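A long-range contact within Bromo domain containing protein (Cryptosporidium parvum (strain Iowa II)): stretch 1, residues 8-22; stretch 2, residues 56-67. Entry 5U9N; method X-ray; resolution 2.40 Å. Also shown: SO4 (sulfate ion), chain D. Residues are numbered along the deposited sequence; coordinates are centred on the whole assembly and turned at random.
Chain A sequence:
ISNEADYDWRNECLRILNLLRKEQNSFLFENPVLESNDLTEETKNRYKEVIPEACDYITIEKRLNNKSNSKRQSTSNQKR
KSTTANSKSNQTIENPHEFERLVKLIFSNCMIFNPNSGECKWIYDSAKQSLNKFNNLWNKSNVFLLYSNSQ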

# COMPACT_ATOMS: atom_id res chain seq x y z
N ASP A 8 3.66 2.30 -20.37
CA ASP A 8 2.56 2.67 -19.48
C ASP A 8 3.06 2.81 -18.04
O ASP A 8 3.63 1.87 -17.48
CB ASP A 8 1.45 1.62 -19.56
CG ASP A 8 0.15 2.01 -18.86
OD1 ASP A 8 -0.07 3.23 -18.66
OD2 ASP A 8 -0.66 1.10 -18.57
N TRP A 9 2.84 4.00 -17.43
CA TRP A 9 3.28 4.26 -16.05
C TRP A 9 2.40 3.50 -15.04
O TRP A 9 2.87 3.21 -13.95
CB TRP A 9 3.26 5.77 -15.75
CG TRP A 9 1.89 6.40 -15.74
CD1 TRP A 9 1.31 7.08 -16.77
CD2 TRP A 9 1.01 6.53 -14.62
NE1 TRP A 9 0.08 7.56 -16.37
CE2 TRP A 9 -0.12 7.25 -15.05
CE3 TRP A 9 1.04 6.04 -13.30
CZ2 TRP A 9 -1.20 7.53 -14.21
CZ3 TRP A 9 -0.04 6.31 -12.47
CH2 TRP A 9 -1.13 7.06 -12.92
N ARG A 10 1.14 3.22 -15.38
CA ARG A 10 0.23 2.47 -14.50
C ARG A 10 0.67 1.01 -14.38
O ARG A 10 0.54 0.44 -13.30
CB ARG A 10 -1.20 2.54 -15.03
CG ARG A 10 -1.83 3.90 -14.88
CD ARG A 10 -3.07 4.03 -15.74
NE ARG A 10 -3.59 5.40 -15.74
CZ ARG A 10 -4.40 5.91 -14.82
NH1 ARG A 10 -4.82 5.16 -13.81
NH2 ARG A 10 -4.81 7.17 -14.92
N ASN A 11 1.16 0.40 -15.47
CA ASN A 11 1.68 -0.97 -15.42
C ASN A 11 2.98 -1.01 -14.62
O ASN A 11 3.24 -1.98 -13.91
CB ASN A 11 1.90 -1.54 -16.84
CG ASN A 11 0.61 -1.90 -17.56
OD1 ASN A 11 -0.36 -2.36 -16.96
ND2 ASN A 11 0.61 -1.79 -18.89
N GLU A 12 3.78 0.08 -14.68
CA GLU A 12 5.01 0.22 -13.88
C GLU A 12 4.63 0.30 -12.37
O GLU A 12 5.33 -0.28 -11.53
CB GLU A 12 5.80 1.47 -14.33
CG GLU A 12 7.09 1.74 -13.56
CD GLU A 12 8.14 0.65 -13.61
OE1 GLU A 12 8.09 -0.20 -14.53
OE2 GLU A 12 9.02 0.65 -12.72
N CYS A 13 3.47 0.92 -12.06
CA CYS A 13 2.93 0.95 -10.69
C CYS A 13 2.46 -0.44 -10.27
O CYS A 13 2.70 -0.85 -9.14
CB CYS A 13 1.79 1.97 -10.58
SG CYS A 13 2.32 3.69 -10.64
N LEU A 14 1.76 -1.14 -11.17
CA LEU A 14 1.27 -2.48 -10.88
C LEU A 14 2.43 -3.47 -10.69
O LEU A 14 2.38 -4.32 -9.80
CB LEU A 14 0.34 -2.93 -11.99
CG LEU A 14 -0.24 -4.32 -11.81
CD1 LEU A 14 -1.15 -4.38 -10.59
CD2 LEU A 14 -0.94 -4.77 -13.08
N ARG A 15 3.47 -3.35 -11.53
CA ARG A 15 4.69 -4.18 -11.39
C ARG A 15 5.25 -4.05 -9.97
O ARG A 15 5.52 -5.06 -9.33
CB ARG A 15 5.76 -3.73 -12.42
CG ARG A 15 7.00 -4.61 -12.45
CD ARG A 15 8.09 -4.04 -13.36
NE ARG A 15 8.68 -2.80 -12.82
CZ ARG A 15 9.61 -2.74 -11.87
NH1 ARG A 15 10.07 -3.85 -11.30
NH2 ARG A 15 10.09 -1.57 -11.46
N ILE A 16 5.42 -2.81 -9.49
CA ILE A 16 5.98 -2.55 -8.16
C ILE A 16 5.03 -3.06 -7.06
O ILE A 16 5.49 -3.66 -6.09
CB ILE A 16 6.30 -1.05 -7.99
CG1 ILE A 16 7.54 -0.69 -8.85
CG2 ILE A 16 6.54 -0.69 -6.49
CD1 ILE A 16 7.80 0.78 -8.98
N LEU A 17 3.72 -2.83 -7.21
CA LEU A 17 2.71 -3.35 -6.28
C LEU A 17 2.81 -4.87 -6.17
O LEU A 17 2.79 -5.41 -5.06
CB LEU A 17 1.31 -2.96 -6.78
CG LEU A 17 0.17 -3.12 -5.77
CD1 LEU A 17 0.18 -1.99 -4.76
CD2 LEU A 17 -1.17 -3.15 -6.49
N ASN A 18 2.95 -5.56 -7.31
CA ASN A 18 3.10 -7.02 -7.34
C ASN A 18 4.39 -7.48 -6.66
O ASN A 18 4.43 -8.60 -6.15
CB ASN A 18 3.05 -7.54 -8.79
CG ASN A 18 1.66 -7.67 -9.35
OD1 ASN A 18 0.66 -7.67 -8.62
ND2 ASN A 18 1.56 -7.86 -10.66
N LEU A 19 5.45 -6.67 -6.70
CA LEU A 19 6.70 -7.01 -6.01
C LEU A 19 6.54 -6.82 -4.47
O LEU A 19 7.11 -7.60 -3.73
CB LEU A 19 7.88 -6.17 -6.53
CG LEU A 19 8.39 -6.56 -7.90
CD1 LEU A 19 9.25 -5.47 -8.47
CD2 LEU A 19 9.18 -7.87 -7.85
N LEU A 20 5.75 -5.85 -4.01
CA LEU A 20 5.48 -5.72 -2.56
C LEU A 20 4.62 -6.86 -2.03
O LEU A 20 4.62 -7.09 -0.82
CB LEU A 20 4.78 -4.41 -2.26
CG LEU A 20 5.56 -3.16 -2.44
CD1 LEU A 20 4.68 -1.98 -2.26
CD2 LEU A 20 6.76 -3.13 -1.51
N ARG A 21 3.83 -7.52 -2.90
CA ARG A 21 3.01 -8.67 -2.50
C ARG A 21 3.89 -9.89 -2.18
O ARG A 21 3.43 -10.79 -1.50
CB ARG A 21 2.00 -9.05 -3.58
CG ARG A 21 0.82 -8.11 -3.69
CD ARG A 21 -0.28 -8.73 -4.50
NE ARG A 21 -0.62 -7.94 -5.69
CZ ARG A 21 -1.71 -7.18 -5.84
NH1 ARG A 21 -2.59 -7.07 -4.85
NH2 ARG A 21 -1.92 -6.53 -6.97
N LYS A 22 5.13 -9.92 -2.66
CA LYS A 22 6.04 -11.03 -2.37
C LYS A 22 6.82 -10.80 -1.06
O LYS A 22 7.60 -11.67 -0.68
CB LYS A 22 7.02 -11.23 -3.55
CG LYS A 22 6.32 -11.73 -4.82
CD LYS A 22 7.27 -11.81 -6.00
CE LYS A 22 6.62 -12.41 -7.22
N ASP A 56 -5.42 -0.30 0.91
CA ASP A 56 -4.83 -1.65 0.74
C ASP A 56 -4.51 -1.92 -0.72
O ASP A 56 -4.93 -1.15 -1.59
CB ASP A 56 -5.75 -2.73 1.30
CG ASP A 56 -7.20 -2.48 0.98
OD1 ASP A 56 -7.62 -2.82 -0.14
OD2 ASP A 56 -7.89 -1.82 1.80
N TYR A 57 -3.76 -2.99 -0.99
CA TYR A 57 -3.25 -3.30 -2.33
C TYR A 57 -4.33 -3.58 -3.33
O TYR A 57 -4.23 -3.12 -4.46
CB TYR A 57 -2.30 -4.52 -2.30
CG TYR A 57 -1.04 -4.37 -1.46
CD1 TYR A 57 -0.45 -3.12 -1.25
CD2 TYR A 57 -0.37 -5.49 -0.97
CE1 TYR A 57 0.75 -2.99 -0.55
CE2 TYR A 57 0.82 -5.37 -0.27
CZ TYR A 57 1.38 -4.12 -0.06
OH TYR A 57 2.57 -4.02 0.63
N ILE A 58 -5.33 -4.38 -2.96
CA ILE A 58 -6.39 -4.73 -3.92
C ILE A 58 -7.20 -3.47 -4.28
O ILE A 58 -7.58 -3.31 -5.44
CB ILE A 58 -7.29 -5.89 -3.37
CG1 ILE A 58 -8.15 -6.50 -4.51
CG2 ILE A 58 -8.21 -5.42 -2.22
CD1 ILE A 58 -7.30 -7.13 -5.70
N THR A 59 -7.38 -2.54 -3.31
CA THR A 59 -8.09 -1.27 -3.54
C THR A 59 -7.26 -0.36 -4.48
O THR A 59 -7.82 0.27 -5.35
CB THR A 59 -8.40 -0.56 -2.21
OG1 THR A 59 -9.34 -1.33 -1.50
CG2 THR A 59 -8.96 0.83 -2.41
N ILE A 60 -5.94 -0.32 -4.31
CA ILE A 60 -5.06 0.46 -5.19
C ILE A 60 -5.06 -0.15 -6.59
O ILE A 60 -5.17 0.58 -7.58
CB ILE A 60 -3.62 0.56 -4.61
CG1 ILE A 60 -3.61 1.40 -3.34
CG2 ILE A 60 -2.68 1.17 -5.65
CD1 ILE A 60 -2.22 1.41 -2.59
N GLU A 61 -4.87 -1.50 -6.68
CA GLU A 61 -4.89 -2.24 -7.96
C GLU A 61 -6.16 -1.94 -8.75
O GLU A 61 -6.09 -1.68 -9.94
CB GLU A 61 -4.78 -3.76 -7.74
CG GLU A 61 -4.81 -4.55 -9.06
CD GLU A 61 -4.45 -6.02 -8.96
OE1 GLU A 61 -4.06 -6.61 -10.00
OE2 GLU A 61 -4.53 -6.59 -7.84
N LYS A 62 -7.32 -2.01 -8.10
CA LYS A 62 -8.60 -1.72 -8.75
C LYS A 62 -8.70 -0.23 -9.17
O LYS A 62 -9.31 0.06 -10.19
CB LYS A 62 -9.78 -2.09 -7.83
CG LYS A 62 -10.01 -3.60 -7.73
CD LYS A 62 -11.15 -3.94 -6.75
CE LYS A 62 -11.46 -5.41 -6.71
N ARG A 63 -8.09 0.70 -8.40
CA ARG A 63 -8.06 2.13 -8.78
C ARG A 63 -7.14 2.38 -10.01
O ARG A 63 -7.40 3.31 -10.78
CB ARG A 63 -7.60 3.00 -7.61
CG ARG A 63 -8.63 3.22 -6.52
CD ARG A 63 -8.35 4.50 -5.76
NE ARG A 63 -8.90 4.48 -4.41
CZ ARG A 63 -8.90 5.52 -3.58
NH1 ARG A 63 -9.42 5.41 -2.37
NH2 ARG A 63 -8.39 6.69 -3.97
N LEU A 64 -6.05 1.58 -10.18
CA LEU A 64 -5.16 1.72 -11.35
C LEU A 64 -5.83 1.23 -12.63
O LEU A 64 -5.51 1.73 -13.70
CB LEU A 64 -3.86 0.90 -11.17
CG LEU A 64 -2.79 1.47 -10.29
CD1 LEU A 64 -1.77 0.39 -9.96
CD2 LEU A 64 -2.10 2.64 -10.96
N ASN A 65 -6.66 0.18 -12.54
CA ASN A 65 -7.30 -0.40 -13.73
C ASN A 65 -8.46 0.48 -14.27
O ASN A 65 -8.90 0.25 -15.40
CB ASN A 65 -7.81 -1.82 -13.44
CG ASN A 65 -6.72 -2.87 -13.50
OD1 ASN A 65 -5.78 -2.88 -12.69
ND2 ASN A 65 -6.78 -3.75 -14.49
N ASN A 66 -8.95 1.47 -13.48
CA ASN A 66 -10.03 2.38 -13.94
C ASN A 66 -9.55 3.23 -15.16
O ASN A 66 -10.35 3.50 -16.06
CB ASN A 66 -10.52 3.31 -12.79
CG ASN A 66 -11.72 2.77 -12.01
OD1 ASN A 66 -12.88 3.09 -12.30
ND2 ASN A 66 -11.45 1.99 -10.97
N LYS A 67 -8.24 3.64 -15.17
CA LYS A 67 -7.62 4.43 -16.25
C LYS A 67 -8.48 5.65 -16.62
O LYS A 67 -7.95 6.67 -17.07
CB LYS A 67 -7.39 3.55 -17.50
S SO4 D . -3.14 8.61 -18.30
O1 SO4 D . -3.42 8.60 -16.86
O2 SO4 D . -2.10 9.60 -18.57
O3 SO4 D . -4.36 8.95 -19.03
O4 SO4 D . -2.68 7.28 -18.72
O HOH W 1 3.96 -6.13 1.63

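Two helices that run side by side commonly bury a strip of apolar side chains along their shared line and leave charged groups to close its margins, and this contact in a bromodomain-containing protein is a compact example. At its centre lies Leu17, whose CA-to-CB bond points sideways but whose branches swing over to the second helix. Its CD1 lies 3.7 Å from CD1 of Tyr57, and the same Leu17 CD1 is 4.4 Å from CG2 of Ile60, while Leu17 CD2 rests 3.9 Å from CB of Glu61. The aliphatic base of an acidic residue thus serves as part of the apolar surface.

Leu64 fills the next stretch of the strip and buries more area than any other residue in the contact. Its CD1 is 3.9 Å from CB of Cys13 and 4.4 Å from CB of Leu14, and its CD2 reaches 4.5 Å from CZ3 of Trp9. At the other end Tyr57 covers Leu20, with Tyr57 CZ 4.1 Å from Leu20 CB.

The backbones make this succession possible. The helices are nearly antiparallel, at 164° between their N-to-C directions, and their axes approach to 10.3 Å, a spacing that leaves room for side chains between them. Because the chains run in opposite senses, residue numbers rise on one side as they fall on the other: Arg10 sits across from Leu64, Leu14 from Glu61 and Leu17 from Tyr57.

Polar groups take over at the edges. A phenol can bury its ring while its hydroxyl finds a polar partner, and Tyr57 does so through a water, which lies 2.7 Å from Tyr57 OH and donates to Leu20 O, also at 2.7 Å. Nearby, Arg21 NH2 forms a salt bridge with Glu61 OE2 at 2.8 Å; the charges attract strongly, although the bent geometry makes the hydrogen bond itself weak. Within its own helical stretch, Arg21 is steadied by Asn18, whose OD1 accepts from Arg21 NE at 3.2 Å and from Arg21 NH2 at 3.3 Å.

Arg10 marks the opposite end. Its CG lies 4.1 Å from Leu64 CD2, so the aliphatic stem extends the apolar strip, while Arg10 NH1 makes a weak hydrogen bond of 3.5 Å to Leu64 O. The guanidinium also binds a sulfate ion, probably from the crystallisation liquor, with Arg10 NH2 2.8 Å from SO4 O1. One arginine therefore joins hydrocarbon packing, a backbone carbonyl and an anion.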